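Long-range contacts in 7beta-hydroxysteroid dehydrogenase (Collinsella aerofaciens, PDB 5FYD), which catalyses the NADPH-dependent reduction of the 7-oxo group of 7-oxolithocholate to give ursodeoxycholate, and works as a homodimer: residues L164-E168 with V181-T185; E216-E220 with I232-K238. All coordinates share one frame. Numbering follows the deposited sequence.

Interaction 1: L164-E168 with V181-T185; sequences LKMTE and VEVIT
In Rossmann-type folds helices pack flat on a parallel sheet; here Leu164 and Thr167 of helix 154-173 meet Val181, Val183 and Thr185 of strand 179-186. Residues 164-168 are alpha-helical, 181-185 extended; their axes run nearly antiparallel (152°) and approach to 7.7 Å, with Thr167 opposite Val183 (CA to CA 5.9 Å). Leu164 (chi1 t, chi2 p) leaves the helix sideways but brings CD1 to 3.8 Å from Val183 CG1 and 3.6 Å from Thr185 OG1. Lys165 faces away; its NZ meets Glu168 OE1 at 2.8 Å, an i to i+3 salt bridge within the helix. The CA-to-CB bond of Thr167 points toward the strand: with chi1 m, CG2 lies 3.7 Å from Val181 CG1, 3.6 Å from Val183 CB and 3.5 Å from Glu182 O, while its OG1 hydrogen-bonds to Ile163 O and Asn140. Glu168 (chi1 m, chi2 t) adds CG at 3.8 Å from Val183 CG1. Strand 179-186 runs parallel between strands 136-143 and 230-232, and helix 154-173 packs across this face beside helix 105-132.

Interaction 2: E216-E220 with I232-K238; sequences ECVDE and IAGQRNK
A helix carboxylate can tie its helix to the turn that starts the next, as in this part of the Rossmann-fold dehydrogenase, where helix 214-224 meets the passage from strand 230-232 into helix 235-247. Residues 216-220 are helical; Ala233 is extended, Gly234 has positive phi (90/141) and occupies the N-cap position, and 235-238 are helical. Cys217 lies nearest Ala233 (CA to CA 5.7 Å), and its m rotamer sets SG 4.1 Å from Ala233 CB. Glu220, extended with chi1 and chi2 both t, reaches the turn: OE1 accepts a hydrogen bond from Gly234 N at 2.9 Å, and OE2 forms a salt bridge with Lys238 NZ at 2.6 Å, besides one with Lys224. Lys238 (m, t, t, p) stays extended to CE and turns only at chi4, which brings NZ to Glu220. Asn237 (chi1 m) turns toward the preceding turn, ND2 donating to Ala233 O at 2.9 Å, and its OD1 accepts from Arg236 NH1, which also bonds to Gly200 of the second subunit. Finally, Lys238 NZ donates to Ile232 O at 2.7 Å.

The two contacts share the adjoining strands 179-186 and 230-232: interaction 1 packs a helix on the first, and interaction 2 involves the turn that follows the second. The centres of interactions 1 and 2 are about 14 Å apart. They come in series along the chain and meet where the strands run side by side: Thr185 O lies 2.9 Å from Ala233 N, a probable hydrogen bond, and Ile184 CD1 packs 3.9 Å from Ala233 CB and 4.0 Å from Cys217 O. Both approach functional residues. In interaction 1 the Thr185 side chain is about 5 Å from that of Ser143, the inferred transition-state stabiliser. In interaction 2 the Cys217 side chain is about 5 Å from that of NADP(+)-binding Val20, and the side chain of Lys238 is about 7 Å from that of Ser240, which also binds NADP(+).

Interaction 1: L164-E168 with V181-T185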
loop_
_atom_site.group_PDB
_atom_site.type_symbol
_atom_site.label_atom_id
_atom_site.label_comp_id
_atom_site.label_asym_id
_atom_site.label_seq_id
_atom_site.Cartn_x
_atom_site.Cartn_y
_atom_site.Cartn_z
ATOM N N LEU A 164 18.796 11.492 -6.330
ATOM C CA LEU A 164 19.352 11.128 -7.636
ATOM C C LEU A 164 20.502 12.074 -8.017
ATOM O O LEU A 164 21.640 11.646 -8.261
ATOM C CB LEU A 164 18.267 11.182 -8.700
ATOM C CG LEU A 164 18.680 10.936 -10.147
ATOM C CD1 LEU A 164 19.320 9.580 -10.407
ATOM C CD2 LEU A 164 17.450 11.135 -11.007
ATOM N N LYS A 165 20.195 13.350 -8.074
ATOM C CA LYS A 165 21.182 14.316 -8.552
ATOM C C LYS A 165 22.378 14.483 -7.608
ATOM O O LYS A 165 23.516 14.664 -8.078
ATOM C CB LYS A 165 20.534 15.657 -8.883
ATOM C CG LYS A 165 19.499 15.605 -10.006
ATOM C CD LYS A 165 20.073 15.216 -11.355
ATOM C CE LYS A 165 19.054 14.477 -12.211
ATOM N NZ LYS A 165 19.704 13.883 -13.375
ATOM N N MET A 166 22.148 14.420 -6.295
ATOM C CA MET A 166 23.255 14.470 -5.349
ATOM C C MET A 166 24.165 13.270 -5.557
ATOM O O MET A 166 25.380 13.396 -5.557
ATOM C CB MET A 166 22.766 14.498 -3.898
ATOM C CG MET A 166 23.899 14.777 -2.901
ATOM S SD MET A 166 24.413 16.512 -3.075
ATOM C CE MET A 166 26.036 16.504 -2.351
ATOM N N THR A 167 23.572 12.077 -5.703
ATOM C CA THR A 167 24.373 10.853 -5.819
ATOM C C THR A 167 25.088 10.795 -7.162
ATOM O O THR A 167 26.236 10.353 -7.225
ATOM C CB THR A 167 23.539 9.600 -5.551
ATOM O OG1 THR A 167 22.886 9.738 -4.288
ATOM C CG2 THR A 167 24.421 8.353 -5.509
ATOM N N GLU A 168 24.437 11.268 -8.221
ATOM C CA GLU A 168 25.083 11.340 -9.540
ATOM C C GLU A 168 26.335 12.194 -9.467
ATOM O O GLU A 168 27.376 11.807 -9.977
ATOM C CB GLU A 168 24.135 11.881 -10.610
ATOM C CG GLU A 168 23.021 10.911 -11.004
ATOM C CD GLU A 168 22.101 11.440 -12.086
ATOM O OE1 GLU A 168 21.855 12.661 -12.157
ATOM O OE2 GLU A 168 21.588 10.632 -12.889
ATOM N N VAL A 181 30.604 4.847 -5.924
ATOM C CA VAL A 181 29.294 5.373 -5.615
ATOM C C VAL A 181 28.394 5.191 -6.816
ATOM O O VAL A 181 28.824 5.363 -7.947
ATOM C CB VAL A 181 29.378 6.854 -5.170
ATOM C CG1 VAL A 181 27.994 7.503 -4.993
ATOM C CG2 VAL A 181 30.163 6.945 -3.884
ATOM N N GLU A 182 27.155 4.818 -6.558
ATOM C CA GLU A 182 26.144 4.587 -7.584
ATOM C C GLU A 182 24.786 4.994 -7.049
ATOM O O GLU A 182 24.522 4.858 -5.857
ATOM C CB GLU A 182 26.117 3.115 -7.968
ATOM C CG GLU A 182 25.202 2.736 -9.132
ATOM C CD GLU A 182 24.947 1.239 -9.173
ATOM O OE1 GLU A 182 25.887 0.453 -8.882
ATOM O OE2 GLU A 182 23.794 0.856 -9.437
ATOM N N VAL A 183 23.952 5.516 -7.924
ATOM C CA VAL A 183 22.517 5.595 -7.647
ATOM C C VAL A 183 21.767 4.624 -8.536
ATOM O O VAL A 183 22.005 4.556 -9.746
ATOM C CB VAL A 183 21.949 7.024 -7.741
ATOM C CG1 VAL A 183 22.332 7.752 -9.028
ATOM C CG2 VAL A 183 20.424 7.032 -7.536
ATOM N N ILE A 184 20.855 3.873 -7.925
ATOM C CA ILE A 184 19.977 2.969 -8.656
ATOM C C ILE A 184 18.565 3.529 -8.525
ATOM O O ILE A 184 18.079 3.731 -7.414
ATOM C CB ILE A 184 20.073 1.507 -8.186
ATOM C CG1 ILE A 184 19.172 0.617 -9.066
ATOM C CG2 ILE A 184 19.718 1.307 -6.711
ATOM C CD1 ILE A 184 19.913 -0.294 -9.988
ATOM N N THR A 185 17.916 3.740 -9.663
ATOM C CA THR A 185 16.589 4.325 -9.730
ATOM C C THR A 185 15.559 3.221 -9.998
ATOM O O THR A 185 15.638 2.521 -11.016
ATOM C CB THR A 185 16.550 5.410 -10.820
ATOM O OG1 THR A 185 17.410 6.500 -10.429
ATOM C CG2 THR A 185 15.159 5.914 -11.018
#

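Interaction 2: E216-E220 with I232-K238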
loop_
_atom_site.group_PDB
_atom_site.type_symbol
_atom_site.label_atom_id
_atom_site.label_comp_id
_atom_site.label_asym_id
_atom_site.label_seq_id
_atom_site.Cartn_x
_atom_site.Cartn_y
_atom_site.Cartn_z
ATOM N N GLU A 216 16.400 -8.556 -7.555
ATOM C CA GLU A 216 16.915 -8.273 -8.896
ATOM C C GLU A 216 17.415 -6.832 -9.003
ATOM O O GLU A 216 18.410 -6.564 -9.685
ATOM C CB GLU A 216 15.865 -8.613 -9.962
ATOM C CG GLU A 216 15.835 -10.111 -10.236
ATOM C CD GLU A 216 14.439 -10.677 -10.281
ATOM O OE1 GLU A 216 13.520 -9.942 -10.703
ATOM O OE2 GLU A 216 14.273 -11.851 -9.869
ATOM N N CYS A 217 16.749 -5.909 -8.299
ATOM C CA CYS A 217 17.214 -4.517 -8.229
ATOM C C CYS A 217 18.584 -4.421 -7.562
ATOM O O CYS A 217 19.499 -3.776 -8.083
ATOM C CB CYS A 217 16.266 -3.646 -7.433
ATOM S SG CYS A 217 14.642 -3.511 -8.214
ATOM N N VAL A 218 18.709 -5.061 -6.399
ATOM C CA VAL A 218 19.988 -5.081 -5.690
ATOM C C VAL A 218 21.086 -5.805 -6.468
ATOM O O VAL A 218 22.231 -5.354 -6.498
ATOM C CB VAL A 218 19.806 -5.640 -4.270
ATOM C CG1 VAL A 218 21.137 -5.850 -3.583
ATOM C CG2 VAL A 218 18.949 -4.674 -3.456
ATOM N N ASP A 219 20.742 -6.930 -7.104
ATOM C CA ASP A 219 21.702 -7.627 -7.944
ATOM C C ASP A 219 22.233 -6.729 -9.071
ATOM O O ASP A 219 23.450 -6.656 -9.284
ATOM C CB ASP A 219 21.113 -8.920 -8.516
ATOM C CG ASP A 219 21.106 -10.057 -7.497
ATOM O OD1 ASP A 219 21.804 -9.956 -6.460
ATOM O OD2 ASP A 219 20.406 -11.061 -7.748
ATOM N N GLU A 220 21.341 -6.010 -9.748
ATOM C CA GLU A 220 21.786 -5.106 -10.809
ATOM C C GLU A 220 22.671 -3.974 -10.263
ATOM O O GLU A 220 23.709 -3.664 -10.840
ATOM C CB GLU A 220 20.605 -4.525 -11.584
ATOM C CG GLU A 220 21.071 -3.633 -12.714
ATOM C CD GLU A 220 19.957 -3.185 -13.651
ATOM O OE1 GLU A 220 18.767 -3.459 -13.406
ATOM O OE2 GLU A 220 20.300 -2.534 -14.645
ATOM N N ILE A 232 19.140 2.827 -14.067
ATOM C CA ILE A 232 17.704 2.597 -13.895
ATOM C C ILE A 232 17.517 1.086 -13.817
ATOM O O ILE A 232 17.932 0.378 -14.715
ATOM C CB ILE A 232 16.890 3.218 -15.038
ATOM C CG1 ILE A 232 16.975 4.752 -14.952
ATOM C CG2 ILE A 232 15.420 2.776 -14.958
ATOM C CD1 ILE A 232 16.493 5.466 -16.176
ATOM N N ALA A 233 16.894 0.591 -12.756
ATOM C CA ALA A 233 16.740 -0.859 -12.571
ATOM C C ALA A 233 15.761 -1.429 -13.570
ATOM O O ALA A 233 14.644 -0.942 -13.699
ATOM C CB ALA A 233 16.284 -1.174 -11.155
ATOM N N GLY A 234 16.209 -2.457 -14.284
ATOM C CA GLY A 234 15.368 -3.225 -15.175
ATOM C C GLY A 234 15.365 -2.655 -16.582
ATOM O O GLY A 234 15.328 -1.449 -16.781
ATOM N N GLN A 235 15.367 -3.546 -17.570
ATOM C CA GLN A 235 15.425 -3.132 -18.968
ATOM C C GLN A 235 14.211 -2.323 -19.414
ATOM O O GLN A 235 14.345 -1.274 -20.066
ATOM C CB GLN A 235 15.621 -4.359 -19.875
ATOM C CG GLN A 235 15.949 -3.989 -21.313
ATOM C CD GLN A 235 17.224 -3.168 -21.447
ATOM O OE1 GLN A 235 18.254 -3.505 -20.868
ATOM N NE2 GLN A 235 17.161 -2.089 -22.204
ATOM N N ARG A 236 13.023 -2.805 -19.082
ATOM C CA ARG A 236 11.802 -2.129 -19.490
ATOM C C ARG A 236 11.763 -0.693 -18.968
ATOM O O ARG A 236 11.292 0.212 -19.654
ATOM C CB ARG A 236 10.561 -2.900 -18.998
ATOM C CG ARG A 236 9.225 -2.183 -19.193
ATOM C CD ARG A 236 8.826 -1.292 -18.003
ATOM N NE ARG A 236 7.629 -0.482 -18.280
ATOM C CZ ARG A 236 7.239 0.605 -17.604
ATOM N NH1 ARG A 236 7.948 1.093 -16.580
ATOM N NH2 ARG A 236 6.119 1.229 -17.972
ATOM N N ASN A 237 12.194 -0.500 -17.718
ATOM C CA ASN A 237 12.201 0.837 -17.131
ATOM C C ASN A 237 13.178 1.745 -17.828
ATOM O O ASN A 237 12.859 2.901 -18.061
ATOM C CB ASN A 237 12.542 0.784 -15.645
ATOM C CG ASN A 237 11.434 0.178 -14.818
ATOM O OD1 ASN A 237 10.256 0.292 -15.165
ATOM N ND2 ASN A 237 11.801 -0.460 -13.703
ATOM N N LYS A 238 14.363 1.232 -18.169
ATOM C CA LYS A 238 15.345 2.020 -18.920
ATOM C C LYS A 238 14.770 2.515 -20.245
ATOM O O LYS A 238 14.898 3.691 -20.611
ATOM C CB LYS A 238 16.616 1.222 -19.245
ATOM C CG LYS A 238 17.494 0.836 -18.080
ATOM C CD LYS A 238 18.596 -0.141 -18.536
ATOM C CE LYS A 238 19.455 -0.644 -17.372
ATOM N NZ LYS A 238 18.686 -1.531 -16.471
#